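Local coordinates for protein succinyl-CoA ligase (ADP-forming) subunit alpha (Methanosaeta concilii, PDB 6HXI) that holds coenzyme A in a Rossmann-like domain of the succinyl-CoA ligase family and carries a citrate-synthase-like helical region further along the chain, at residues D10-Y20 / R37-P48; D82-A93 / T105-V116. All coordinates share one frame; numbering follows the deposited sequence.

In the fold
Contacts 1 and 2 are two parallel strand pairs of the same sheet, a Rossmann-like CoA-binding fold in which the strands run side by side in the order 42-46, 15-18, 83-86, 108-111. Their centres lie about 14 Å apart, and the inner strands 15-18 and 83-86 join them: Y18 N is 2.7 Å from V85 O and Y18 O is 2.8 Å from F87 N, both probable hydrogen bonds. The loops that follow strands 83-86 and 108-111 reach coenzyme A. Contact 2 supplies seven residues of the coenzyme A pocket, whereas contact 1 approaches it at G19, whose CA is about 7 Å from the nearest coenzyme A atom.

Contact 1: residues D10-Y20 / R37-P48; sequences DINTKAFVYGY and RSSPSISAIINP
The guanidinium of R37 lies between I11 O, 3.1 Å above the centre of one face, and CB of S41, from the same segment, on the opposite face. T13 O sits near its edge, where R37 NH2 donates a 3.1 Å bond that arrives above the carbonyl plane, seconded by a weak one from NH1. R37 NE donates to S39 O and NH1 also to A148 O, so an arginine, with N-H groups on several sides, suits a place ringed by carbonyls. The Y18 ring has I46 O over one face. CG of Y18 stands opposite the backbone N (chi1 -172°), which lays the ring across I46, whose CG2 meets Y18 CD2 at 3.5 Å, and P48 CG reaches the hydroxyl oxygen. F16 turns an edge to A44, whose O lies in the ring plane and whose CB, a single methyl, lies at the ring edge. Near the strand ends the Y20 ring and the N47 amide are 13° apart in plane, ND2 lying 3.8 Å from Y20 CG, while Y20 OH bonds to H54.

These are the two strands of a beta-alpha-beta unit, connected by helix 22-34. V17 N to A44 O, I46 N to V17 O and G19 N to I46 O bond them in parallel; a beta bulge between A15 and F16 shifts the pairing by one residue, with S43 N bonded to A15 O at 2.8 Å. On the face of V17 and I42, branched aliphatics pack, CG2 of V17 against CD1 of I42 at 3.9 Å. K14 bends at its second torsion (-74°) to bring its ammonium to P40 O, 2.8 Å from NZ, and to S39 OG, 2.9 Å from NZ. A water bonded to S43 OG makes a further, weak bond to K14 NZ.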
loop_
_atom_site.group_PDB
_atom_site.type_symbol
_atom_site.label_atom_id
_atom_site.label_comp_id
_atom_site.label_asym_id
_atom_site.label_seq_id
_atom_site.Cartn_x
_atom_site.Cartn_y
_atom_site.Cartn_z
ATOM N N ASP B 10 7.980 48.345 -27.071
ATOM C CA ASP B 10 8.026 47.978 -28.474
ATOM C C ASP B 10 7.831 46.469 -28.609
ATOM O O ASP B 10 7.530 45.773 -27.625
ATOM C CB ASP B 10 9.315 48.485 -29.163
ATOM C CG ASP B 10 10.634 48.102 -28.505
ATOM O OD1 ASP B 10 10.800 46.907 -28.137
ATOM O OD2 ASP B 10 11.539 48.975 -28.440
ATOM N N ILE B 11 8.003 45.973 -29.832
ATOM C CA ILE B 11 7.848 44.581 -30.186
ATOM C C ILE B 11 8.982 43.723 -29.590
ATOM O O ILE B 11 8.877 42.506 -29.606
ATOM C CB ILE B 11 7.677 44.473 -31.729
ATOM C CG1 ILE B 11 6.945 43.171 -32.113
ATOM C CG2 ILE B 11 8.996 44.662 -32.484
ATOM C CD1 ILE B 11 5.900 43.283 -33.242
ATOM N N ASN B 12 10.045 44.355 -29.043
ATOM C CA ASN B 12 11.157 43.628 -28.412
ATOM C C ASN B 12 11.133 43.706 -26.872
ATOM O O ASN B 12 12.009 43.131 -26.213
ATOM C CB ASN B 12 12.510 44.070 -28.975
ATOM C CG ASN B 12 12.641 43.861 -30.462
ATOM O OD1 ASN B 12 12.635 42.728 -30.960
ATOM N ND2 ASN B 12 12.735 44.960 -31.204
ATOM N N THR B 13 10.119 44.388 -26.305
ATOM C CA THR B 13 9.917 44.521 -24.851
ATOM C C THR B 13 9.696 43.155 -24.184
ATOM O O THR B 13 8.858 42.371 -24.626
ATOM C CB THR B 13 8.764 45.471 -24.576
ATOM O OG1 THR B 13 9.138 46.763 -25.037
ATOM C CG2 THR B 13 8.385 45.538 -23.120
ATOM N N LYS B 14 10.475 42.896 -23.138
ATOM C CA LYS B 14 10.428 41.709 -22.292
ATOM C C LYS B 14 10.070 42.171 -20.873
ATOM O O LYS B 14 10.532 43.226 -20.405
ATOM C CB LYS B 14 11.761 40.946 -22.340
ATOM C CG LYS B 14 11.992 40.205 -23.645
ATOM C CD LYS B 14 11.123 38.957 -23.771
ATOM C CE LYS B 14 11.618 38.045 -24.860
ATOM N NZ LYS B 14 11.024 36.691 -24.743
ATOM N N ALA B 15 9.204 41.412 -20.224
ATOM C CA ALA B 15 8.647 41.783 -18.944
ATOM C C ALA B 15 8.606 40.657 -17.918
ATOM O O ALA B 15 8.670 39.477 -18.269
ATOM C CB ALA B 15 7.224 42.319 -19.146
ATOM N N PHE B 16 8.445 41.053 -16.640
ATOM C CA PHE B 16 8.195 40.168 -15.527
ATOM C C PHE B 16 6.785 40.462 -15.099
ATOM O O PHE B 16 6.348 41.609 -15.147
ATOM C CB PHE B 16 9.120 40.456 -14.345
ATOM C CG PHE B 16 10.602 40.292 -14.587
ATOM C CD1 PHE B 16 11.120 39.079 -15.034
ATOM C CD2 PHE B 16 11.485 41.313 -14.276
ATOM C CE1 PHE B 16 12.498 38.906 -15.199
ATOM C CE2 PHE B 16 12.858 41.155 -14.477
ATOM C CZ PHE B 16 13.362 39.940 -14.910
ATOM N N VAL B 17 6.057 39.433 -14.722
ATOM C CA VAL B 17 4.729 39.589 -14.170
ATOM C C VAL B 17 4.898 39.224 -12.706
ATOM O O VAL B 17 5.223 38.077 -12.399
ATOM C CB VAL B 17 3.655 38.717 -14.890
ATOM C CG1 VAL B 17 2.317 38.759 -14.133
ATOM C CG2 VAL B 17 3.467 39.161 -16.333
ATOM N N TYR B 18 4.772 40.207 -11.814
ATOM C CA TYR B 18 4.841 39.991 -10.367
ATOM C C TYR B 18 3.423 39.635 -9.903
ATOM O O TYR B 18 2.492 40.448 -10.033
ATOM C CB TYR B 18 5.359 41.245 -9.609
ATOM C CG TYR B 18 5.599 40.949 -8.146
ATOM C CD1 TYR B 18 4.542 40.913 -7.242
ATOM C CD2 TYR B 18 6.869 40.610 -7.680
ATOM C CE1 TYR B 18 4.739 40.562 -5.917
ATOM C CE2 TYR B 18 7.080 40.270 -6.346
ATOM C CZ TYR B 18 6.008 40.236 -5.474
ATOM O OH TYR B 18 6.197 39.917 -4.160
ATOM N N GLY B 19 3.282 38.425 -9.372
ATOM C CA GLY B 19 2.013 37.905 -8.888
ATOM C C GLY B 19 1.518 36.814 -9.806
ATOM O O GLY B 19 1.595 36.957 -11.024
ATOM N N TYR B 20 0.995 35.725 -9.230
ATOM C CA TYR B 20 0.516 34.587 -10.008
ATOM C C TYR B 20 -0.851 34.834 -10.620
ATOM O O TYR B 20 -1.849 34.293 -10.173
ATOM C CB TYR B 20 0.573 33.284 -9.178
ATOM C CG TYR B 20 0.639 32.036 -10.030
ATOM C CD1 TYR B 20 1.546 31.930 -11.079
ATOM C CD2 TYR B 20 -0.232 30.971 -9.811
ATOM C CE1 TYR B 20 1.588 30.796 -11.888
ATOM C CE2 TYR B 20 -0.179 29.823 -10.599
ATOM C CZ TYR B 20 0.762 29.724 -11.609
ATOM O OH TYR B 20 0.806 28.601 -12.403
ATOM N N ARG B 37 4.375 38.463 -32.957
ATOM C CA ARG B 37 5.644 38.674 -32.267
ATOM C C ARG B 37 6.521 37.442 -32.388
ATOM O O ARG B 37 6.011 36.314 -32.419
ATOM C CB ARG B 37 5.432 38.999 -30.773
ATOM C CG ARG B 37 5.087 40.456 -30.480
ATOM C CD ARG B 37 5.152 40.787 -28.990
ATOM N NE ARG B 37 6.420 40.363 -28.387
ATOM C CZ ARG B 37 7.127 41.075 -27.517
ATOM N NH1 ARG B 37 6.697 42.270 -27.120
ATOM N NH2 ARG B 37 8.277 40.610 -27.053
ATOM N N SER B 38 7.842 37.658 -32.468
ATOM C CA SER B 38 8.805 36.563 -32.580
ATOM C C SER B 38 8.904 35.823 -31.264
ATOM O O SER B 38 8.881 34.592 -31.247
ATOM C CB SER B 38 10.175 37.070 -33.031
ATOM O OG SER B 38 10.566 38.270 -32.380
ATOM N N SER B 39 8.935 36.572 -30.159
ATOM C CA SER B 39 9.043 35.977 -28.832
ATOM C C SER B 39 7.929 36.436 -27.869
ATOM O O SER B 39 7.417 37.553 -28.014
ATOM C CB SER B 39 10.417 36.298 -28.232
ATOM O OG SER B 39 10.819 35.312 -27.291
ATOM N N PRO B 40 7.601 35.634 -26.823
ATOM C CA PRO B 40 6.643 36.109 -25.813
ATOM C C PRO B 40 7.158 37.382 -25.115
ATOM O O PRO B 40 8.370 37.575 -24.979
ATOM C CB PRO B 40 6.596 34.944 -24.824
ATOM C CG PRO B 40 7.015 33.754 -25.618
ATOM C CD PRO B 40 8.099 34.284 -26.472
ATOM N N SER B 41 6.252 38.253 -24.693
ATOM C CA SER B 41 6.610 39.507 -24.015
ATOM C C SER B 41 6.989 39.297 -22.531
ATOM O O SER B 41 7.291 40.273 -21.854
ATOM C CB SER B 41 5.443 40.482 -24.089
ATOM O OG SER B 41 4.318 39.950 -23.408
ATOM N N ILE B 42 6.913 38.048 -22.027
ATOM C CA ILE B 42 7.164 37.697 -20.635
ATOM C C ILE B 42 8.389 36.797 -20.540
ATOM O O ILE B 42 8.375 35.694 -21.085
ATOM C CB ILE B 42 5.926 37.004 -19.998
ATOM C CG1 ILE B 42 4.675 37.920 -20.025
ATOM C CG2 ILE B 42 6.241 36.469 -18.591
ATOM C CD1 ILE B 42 3.339 37.170 -19.698
ATOM N N SER B 43 9.417 37.255 -19.816
ATOM C CA SER B 43 10.638 36.490 -19.577
ATOM C C SER B 43 10.401 35.567 -18.367
ATOM O O SER B 43 10.783 34.398 -18.417
ATOM C CB SER B 43 11.811 37.430 -19.311
ATOM O OG SER B 43 12.226 38.101 -20.488
ATOM N N ALA B 44 9.765 36.091 -17.279
ATOM C CA ALA B 44 9.500 35.298 -16.071
ATOM C C ALA B 44 8.318 35.811 -15.264
ATOM O O ALA B 44 7.890 36.963 -15.407
ATOM C CB ALA B 44 10.746 35.241 -15.172
ATOM N N ILE B 45 7.826 34.953 -14.374
ATOM C CA ILE B 45 6.782 35.279 -13.418
ATOM C C ILE B 45 7.473 35.384 -12.069
ATOM O O ILE B 45 8.389 34.606 -11.792
ATOM C CB ILE B 45 5.657 34.227 -13.416
ATOM C CG1 ILE B 45 5.027 34.106 -14.819
ATOM C CG2 ILE B 45 4.591 34.527 -12.359
ATOM C CD1 ILE B 45 4.778 32.725 -15.193
ATOM N N ILE B 46 7.057 36.342 -11.235
ATOM C CA ILE B 46 7.605 36.435 -9.897
ATOM C C ILE B 46 6.461 36.003 -8.967
ATOM O O ILE B 46 5.403 36.630 -8.952
ATOM C CB ILE B 46 8.257 37.821 -9.570
ATOM C CG1 ILE B 46 9.287 38.215 -10.665
ATOM C CG2 ILE B 46 8.930 37.779 -8.190
ATOM C CD1 ILE B 46 9.605 39.665 -10.743
ATOM N N ASN B 47 6.627 34.856 -8.310
ATOM C CA ASN B 47 5.648 34.283 -7.412
ATOM C C ASN B 47 6.273 34.205 -6.006
ATOM O O ASN B 47 7.138 33.358 -5.752
ATOM C CB ASN B 47 5.181 32.918 -7.918
ATOM C CG ASN B 47 4.020 32.313 -7.155
ATOM O OD1 ASN B 47 3.621 32.764 -6.083
ATOM N ND2 ASN B 47 3.475 31.242 -7.680
ATOM N N PRO B 48 5.834 35.086 -5.081
ATOM C CA PRO B 48 6.461 35.112 -3.743
ATOM C C PRO B 48 6.292 33.849 -2.909
ATOM O O PRO B 48 7.069 33.619 -1.972
ATOM C CB PRO B 48 5.865 36.335 -3.076
ATOM C CG PRO B 48 4.724 36.719 -3.912
ATOM C CD PRO B 48 4.831 36.155 -5.247
HETATM O O HOH W 1 13.097 35.850 -22.126
#

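Contact 2: residues D82-A93 / T105-V116; sequences DVMVNFASHRSA and TIRIVAVIAEGV. With COA (coenzyme A), chain G.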
loop_
_atom_site.group_PDB
_atom_site.type_symbol
_atom_site.label_atom_id
_atom_site.label_comp_id
_atom_site.label_asym_id
_atom_site.label_seq_id
_atom_site.Cartn_x
_atom_site.Cartn_y
_atom_site.Cartn_z
ATOM N N ASP B 82 12.949 44.712 -18.956
ATOM C CA ASP B 82 13.013 46.070 -18.393
ATOM C C ASP B 82 11.653 46.591 -17.871
ATOM O O ASP B 82 11.556 47.718 -17.380
ATOM C CB ASP B 82 13.651 47.048 -19.402
ATOM C CG ASP B 82 12.735 47.523 -20.518
ATOM O OD1 ASP B 82 11.964 46.690 -21.058
ATOM O OD2 ASP B 82 12.808 48.722 -20.875
ATOM N N VAL B 83 10.613 45.756 -17.982
ATOM C CA VAL B 83 9.271 46.068 -17.522
ATOM C C VAL B 83 8.842 45.094 -16.424
ATOM O O VAL B 83 9.058 43.896 -16.578
ATOM C CB VAL B 83 8.261 46.050 -18.702
ATOM C CG1 VAL B 83 6.835 46.304 -18.216
ATOM C CG2 VAL B 83 8.645 47.058 -19.774
ATOM N N MET B 84 8.193 45.604 -15.347
ATOM C CA MET B 84 7.534 44.755 -14.362
ATOM C C MET B 84 6.047 45.109 -14.283
ATOM O O MET B 84 5.703 46.268 -14.048
ATOM C CB MET B 84 8.172 44.794 -12.965
ATOM C CG MET B 84 7.534 43.750 -12.037
ATOM S SD MET B 84 8.322 43.562 -10.434
ATOM C CE MET B 84 7.257 44.596 -9.387
ATOM N N VAL B 85 5.161 44.095 -14.481
ATOM C CA VAL B 85 3.703 44.214 -14.355
ATOM C C VAL B 85 3.430 43.723 -12.957
ATOM O O VAL B 85 3.598 42.531 -12.681
ATOM C CB VAL B 85 2.929 43.436 -15.454
ATOM C CG1 VAL B 85 1.425 43.619 -15.298
ATOM C CG2 VAL B 85 3.389 43.848 -16.864
ATOM N N ASN B 86 3.138 44.669 -12.029
ATOM C CA ASN B 86 2.981 44.408 -10.608
ATOM C C ASN B 86 1.540 44.202 -10.176
ATOM O O ASN B 86 0.782 45.170 -10.041
ATOM C CB ASN B 86 3.671 45.523 -9.795
ATOM C CG ASN B 86 3.789 45.256 -8.307
ATOM O OD1 ASN B 86 3.374 44.228 -7.805
ATOM N ND2 ASN B 86 4.421 46.148 -7.576
ATOM N N PHE B 87 1.172 42.936 -9.919
ATOM C CA PHE B 87 -0.167 42.560 -9.440
ATOM C C PHE B 87 -0.217 42.339 -7.936
ATOM O O PHE B 87 -1.138 41.693 -7.458
ATOM C CB PHE B 87 -0.683 41.303 -10.138
ATOM C CG PHE B 87 -1.128 41.521 -11.553
ATOM C CD1 PHE B 87 -2.386 42.048 -11.830
ATOM C CD2 PHE B 87 -0.341 41.096 -12.619
ATOM C CE1 PHE B 87 -2.814 42.226 -13.149
ATOM C CE2 PHE B 87 -0.775 41.271 -13.936
ATOM C CZ PHE B 87 -1.996 41.873 -14.191
ATOM N N ALA B 88 0.744 42.884 -7.181
ATOM C CA ALA B 88 0.734 42.787 -5.711
ATOM C C ALA B 88 -0.481 43.554 -5.178
ATOM O O ALA B 88 -0.927 44.497 -5.825
ATOM C CB ALA B 88 2.014 43.390 -5.146
ATOM N N SER B 89 -1.022 43.161 -4.029
ATOM C CA SER B 89 -2.160 43.875 -3.418
ATOM C C SER B 89 -1.716 45.316 -2.963
ATOM O O SER B 89 -0.519 45.636 -2.971
ATOM C CB SER B 89 -2.678 43.097 -2.205
ATOM O OG SER B 89 -1.971 43.468 -1.030
ATOM N N HIS B 90 -2.669 46.145 -2.504
ATOM C CA HIS B 90 -2.356 47.490 -2.023
ATOM C C HIS B 90 -1.477 47.466 -0.774
ATOM O O HIS B 90 -0.842 48.456 -0.439
ATOM C CB HIS B 90 -3.634 48.315 -1.816
ATOM C CG HIS B 90 -4.527 47.880 -0.697
ATOM N ND1 HIS B 90 -5.518 46.918 -0.885
ATOM C CD2 HIS B 90 -4.626 48.357 0.565
ATOM C CE1 HIS B 90 -6.144 46.812 0.279
ATOM N NE2 HIS B 90 -5.644 47.651 1.182
ATOM N N ARG B 91 -1.430 46.310 -0.109
ATOM C CA ARG B 91 -0.643 46.092 1.097
ATOM C C ARG B 91 0.808 45.797 0.765
ATOM O O ARG B 91 1.669 46.028 1.610
ATOM C CB ARG B 91 -1.256 44.964 1.952
ATOM C CG ARG B 91 -2.640 45.322 2.512
ATOM C CD ARG B 91 -3.340 44.121 3.150
ATOM N NE ARG B 91 -3.615 43.125 2.130
ATOM C CZ ARG B 91 -4.715 43.084 1.391
ATOM N NH1 ARG B 91 -4.821 42.213 0.416
ATOM N NH2 ARG B 91 -5.723 43.902 1.642
ATOM N N SER B 92 1.094 45.349 -0.471
ATOM C CA SER B 92 2.428 44.938 -0.915
ATOM C C SER B 92 2.986 45.712 -2.107
ATOM O O SER B 92 4.155 45.540 -2.454
ATOM C CB SER B 92 2.418 43.450 -1.244
ATOM O OG SER B 92 2.163 42.693 -0.074
ATOM N N ALA B 93 2.137 46.514 -2.762
ATOM C CA ALA B 93 2.470 47.290 -3.954
ATOM C C ALA B 93 3.688 48.183 -3.768
ATOM O O ALA B 93 4.558 48.174 -4.638
ATOM C CB ALA B 93 1.272 48.101 -4.395
ATOM N N THR B 105 18.259 46.942 -14.110
ATOM C CA THR B 105 17.700 46.483 -15.391
ATOM C C THR B 105 16.229 46.834 -15.600
ATOM O O THR B 105 15.776 46.814 -16.739
ATOM C CB THR B 105 17.938 44.991 -15.576
ATOM O OG1 THR B 105 17.376 44.296 -14.459
ATOM C CG2 THR B 105 19.441 44.650 -15.752
ATOM N N ILE B 106 15.481 47.156 -14.532
ATOM C CA ILE B 106 14.062 47.512 -14.685
ATOM C C ILE B 106 13.924 49.025 -14.858
ATOM O O ILE B 106 14.543 49.792 -14.121
ATOM C CB ILE B 106 13.172 46.899 -13.565
ATOM C CG1 ILE B 106 13.117 45.369 -13.715
ATOM C CG2 ILE B 106 11.745 47.474 -13.562
ATOM C CD1 ILE B 106 13.121 44.610 -12.415
ATOM N N ARG B 107 13.144 49.435 -15.864
ATOM C CA ARG B 107 12.891 50.830 -16.234
ATOM C C ARG B 107 11.420 51.244 -15.996
ATOM O O ARG B 107 11.161 52.382 -15.608
ATOM C CB ARG B 107 13.299 51.025 -17.705
ATOM C CG ARG B 107 13.053 52.409 -18.275
ATOM C CD ARG B 107 13.246 52.387 -19.768
ATOM N NE ARG B 107 12.658 53.563 -20.408
ATOM C CZ ARG B 107 11.877 53.517 -21.483
ATOM N NH1 ARG B 107 11.586 52.351 -22.053
ATOM N NH2 ARG B 107 11.386 54.633 -21.998
ATOM N N ILE B 108 10.458 50.310 -16.229
ATOM C CA ILE B 108 9.018 50.565 -16.087
ATOM C C ILE B 108 8.358 49.587 -15.115
ATOM O O ILE B 108 8.590 48.377 -15.197
ATOM C CB ILE B 108 8.302 50.572 -17.475
ATOM C CG1 ILE B 108 8.938 51.572 -18.464
ATOM C CG2 ILE B 108 6.789 50.826 -17.344
ATOM C CD1 ILE B 108 9.172 50.997 -19.805
ATOM N N VAL B 109 7.539 50.125 -14.183
ATOM C CA VAL B 109 6.746 49.338 -13.264
ATOM C C VAL B 109 5.306 49.814 -13.409
ATOM O O VAL B 109 5.047 51.008 -13.273
ATOM C CB VAL B 109 7.206 49.359 -11.769
ATOM C CG1 VAL B 109 6.424 48.340 -10.949
ATOM C CG2 VAL B 109 8.708 49.132 -11.622
ATOM N N ALA B 110 4.381 48.886 -13.700
ATOM C CA ALA B 110 2.955 49.166 -13.776
ATOM C C ALA B 110 2.333 48.613 -12.505
ATOM O O ALA B 110 2.443 47.410 -12.247
ATOM C CB ALA B 110 2.348 48.487 -15.005
ATOM N N VAL B 111 1.766 49.494 -11.677
ATOM C CA VAL B 111 1.129 49.172 -10.395
ATOM C C VAL B 111 -0.383 49.048 -10.607
ATOM O O VAL B 111 -1.059 50.042 -10.844
ATOM C CB VAL B 111 1.493 50.186 -9.268
ATOM C CG1 VAL B 111 0.959 49.718 -7.922
ATOM C CG2 VAL B 111 3.002 50.415 -9.188
ATOM N N ILE B 112 -0.905 47.836 -10.501
ATOM C CA ILE B 112 -2.324 47.546 -10.727
ATOM C C ILE B 112 -3.190 47.817 -9.484
ATOM O O ILE B 112 -4.352 48.190 -9.637
ATOM C CB ILE B 112 -2.523 46.076 -11.251
ATOM C CG1 ILE B 112 -1.572 45.706 -12.448
ATOM C CG2 ILE B 112 -3.978 45.742 -11.575
ATOM C CD1 ILE B 112 -1.475 46.585 -13.653
ATOM N N ALA B 113 -2.651 47.588 -8.272
ATOM C CA ALA B 113 -3.418 47.702 -7.036
ATOM C C ALA B 113 -4.131 49.010 -6.839
ATOM O O ALA B 113 -3.600 50.078 -7.122
ATOM C CB ALA B 113 -2.544 47.409 -5.827
ATOM N N GLU B 114 -5.364 48.903 -6.358
ATOM C CA GLU B 114 -6.228 49.998 -5.980
ATOM C C GLU B 114 -6.167 50.049 -4.443
ATOM O O GLU B 114 -6.079 48.994 -3.795
ATOM C CB GLU B 114 -7.661 49.714 -6.446
ATOM C CG GLU B 114 -8.570 50.935 -6.287
ATOM C CD GLU B 114 -9.854 51.003 -7.096
ATOM O OE1 GLU B 114 -10.199 52.118 -7.554
ATOM O OE2 GLU B 114 -10.539 49.961 -7.234
ATOM N N GLY B 115 -6.159 51.267 -3.886
ATOM C CA GLY B 115 -6.126 51.502 -2.450
ATOM C C GLY B 115 -4.748 51.671 -1.848
ATOM O O GLY B 115 -4.552 51.360 -0.670
ATOM N N VAL B 116 -3.778 52.112 -2.664
ATOM C CA VAL B 116 -2.402 52.380 -2.240
ATOM C C VAL B 116 -2.356 53.774 -1.576
ATOM O O VAL B 116 -2.844 54.737 -2.172
ATOM C CB VAL B 116 -1.380 52.256 -3.415
ATOM C CG1 VAL B 116 0.045 52.596 -2.970
ATOM C CG2 VAL B 116 -1.421 50.863 -4.048
HETATM N N1A COA G . -2.786 32.415 4.484
HETATM C C2A COA G . -2.439 33.685 4.725
HETATM N N3A COA G . -2.505 34.742 3.903
HETATM C C4A COA G . -2.933 34.380 2.684
HETATM C C5A COA G . -3.318 33.111 2.285
HETATM C C6A COA G . -3.267 32.095 3.260
HETATM N N6A COA G . -3.696 30.851 3.049
HETATM N N7A COA G . -3.607 33.091 0.930
HETATM C C8A COA G . -3.407 34.326 0.548
HETATM N N9A COA G . -2.992 35.162 1.553
HETATM C C1B COA G . -2.646 36.579 1.452
HETATM C C2B COA G . -1.563 36.923 0.437
HETATM O O2B COA G . -0.259 36.696 0.976
HETATM C C3B COA G . -1.852 38.412 0.219
HETATM O O3B COA G . -1.317 39.228 1.283
HETATM P P3B COA G . -0.907 40.759 1.104
HETATM O O7A COA G . -2.090 41.461 0.527
HETATM O O8A COA G . -0.530 41.235 2.461
HETATM O O9A COA G . 0.338 40.756 0.200
HETATM C C4B COA G . -3.371 38.526 0.398
HETATM O O4B COA G . -3.789 37.310 1.052
HETATM C C5B COA G . -4.158 38.733 -0.871
HETATM O O5B COA G . -3.642 37.821 -1.861
HETATM P P1A COA G . -3.414 38.284 -3.411
HETATM O O1A COA G . -3.248 37.156 -4.362
HETATM O O2A COA G . -2.329 39.343 -3.538
HETATM O O3A COA G . -4.845 38.972 -3.572
HETATM P P2A COA G . -5.811 39.559 -4.692
HETATM O O4A COA G . -6.687 38.489 -5.206
HETATM O O5A COA G . -6.621 40.626 -3.993
HETATM O O6A COA G . -4.876 40.180 -5.862
HETATM C CBP COA G . -4.905 42.294 -7.081
HETATM C CCP COA G . -4.416 41.544 -5.837
HETATM C CDP COA G . -4.360 43.727 -7.020
HETATM C CEP COA G . -4.410 41.616 -8.374
HETATM C CAP COA G . -6.459 42.307 -7.073
HETATM O OAP COA G . -6.963 42.661 -5.798
HETATM C C9P COA G . -7.140 43.156 -8.138
HETATM O O9P COA G . -7.273 42.718 -9.283
HETATM N N8P COA G . -7.584 44.364 -7.755
HETATM C C7P COA G . -8.167 45.324 -8.683
HETATM C C6P COA G . -7.318 46.559 -8.813
HETATM C C5P COA G . -7.960 47.606 -9.692
HETATM O O5P COA G . -9.184 47.693 -9.778
HETATM N N4P COA G . -7.130 48.395 -10.373
HETATM C C3P COA G . -7.589 49.381 -11.343
HETATM C C2P COA G . -7.894 48.772 -12.696
HETATM S S1P COA G . -8.241 50.176 -13.791
HETATM O O HOH W 2 -0.196 46.314 -7.738
#
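F87 offers one ring face to I112, whose CG1 lies 3.8 Å from F87 CE1, while methyl CEP of coenzyme A stands near the ring edge. I112 O accepts a nearly straight bond from coenzyme A N4P (2.9 Å, 172°). At the 3'-phosphate (P3B), S89 OG donates to O7A, and R91 presents its guanidinium edge to the same oxygen through NE and NH1. S92 OG bonds O9A at 2.7 Å and also meets K479 of the second subunit; short serines bring hydroxyls to the phosphate, and the long arginine reaches it with two N-H groups.

These loops follow parallel strands 83-86 and 108-111, joined by helix 93-102 as a beta-alpha-beta unit of the Rossmann-like fold. S92 is at the N-cap position of that helix, and S89 O accepts from S92 N and A93 N.

Behind the pocket, N86 OD1 receives A88 N in an Asx turn and its ND2 is held by T96 and T97. S89 OG receives R91 N in an ST turn, which sets the arginine's backbone. A water donates to N86 O and A88 O and accepts from A113 N (2.8 Å), tying both loops, and A113 CB lies 3.3 Å from A88 O.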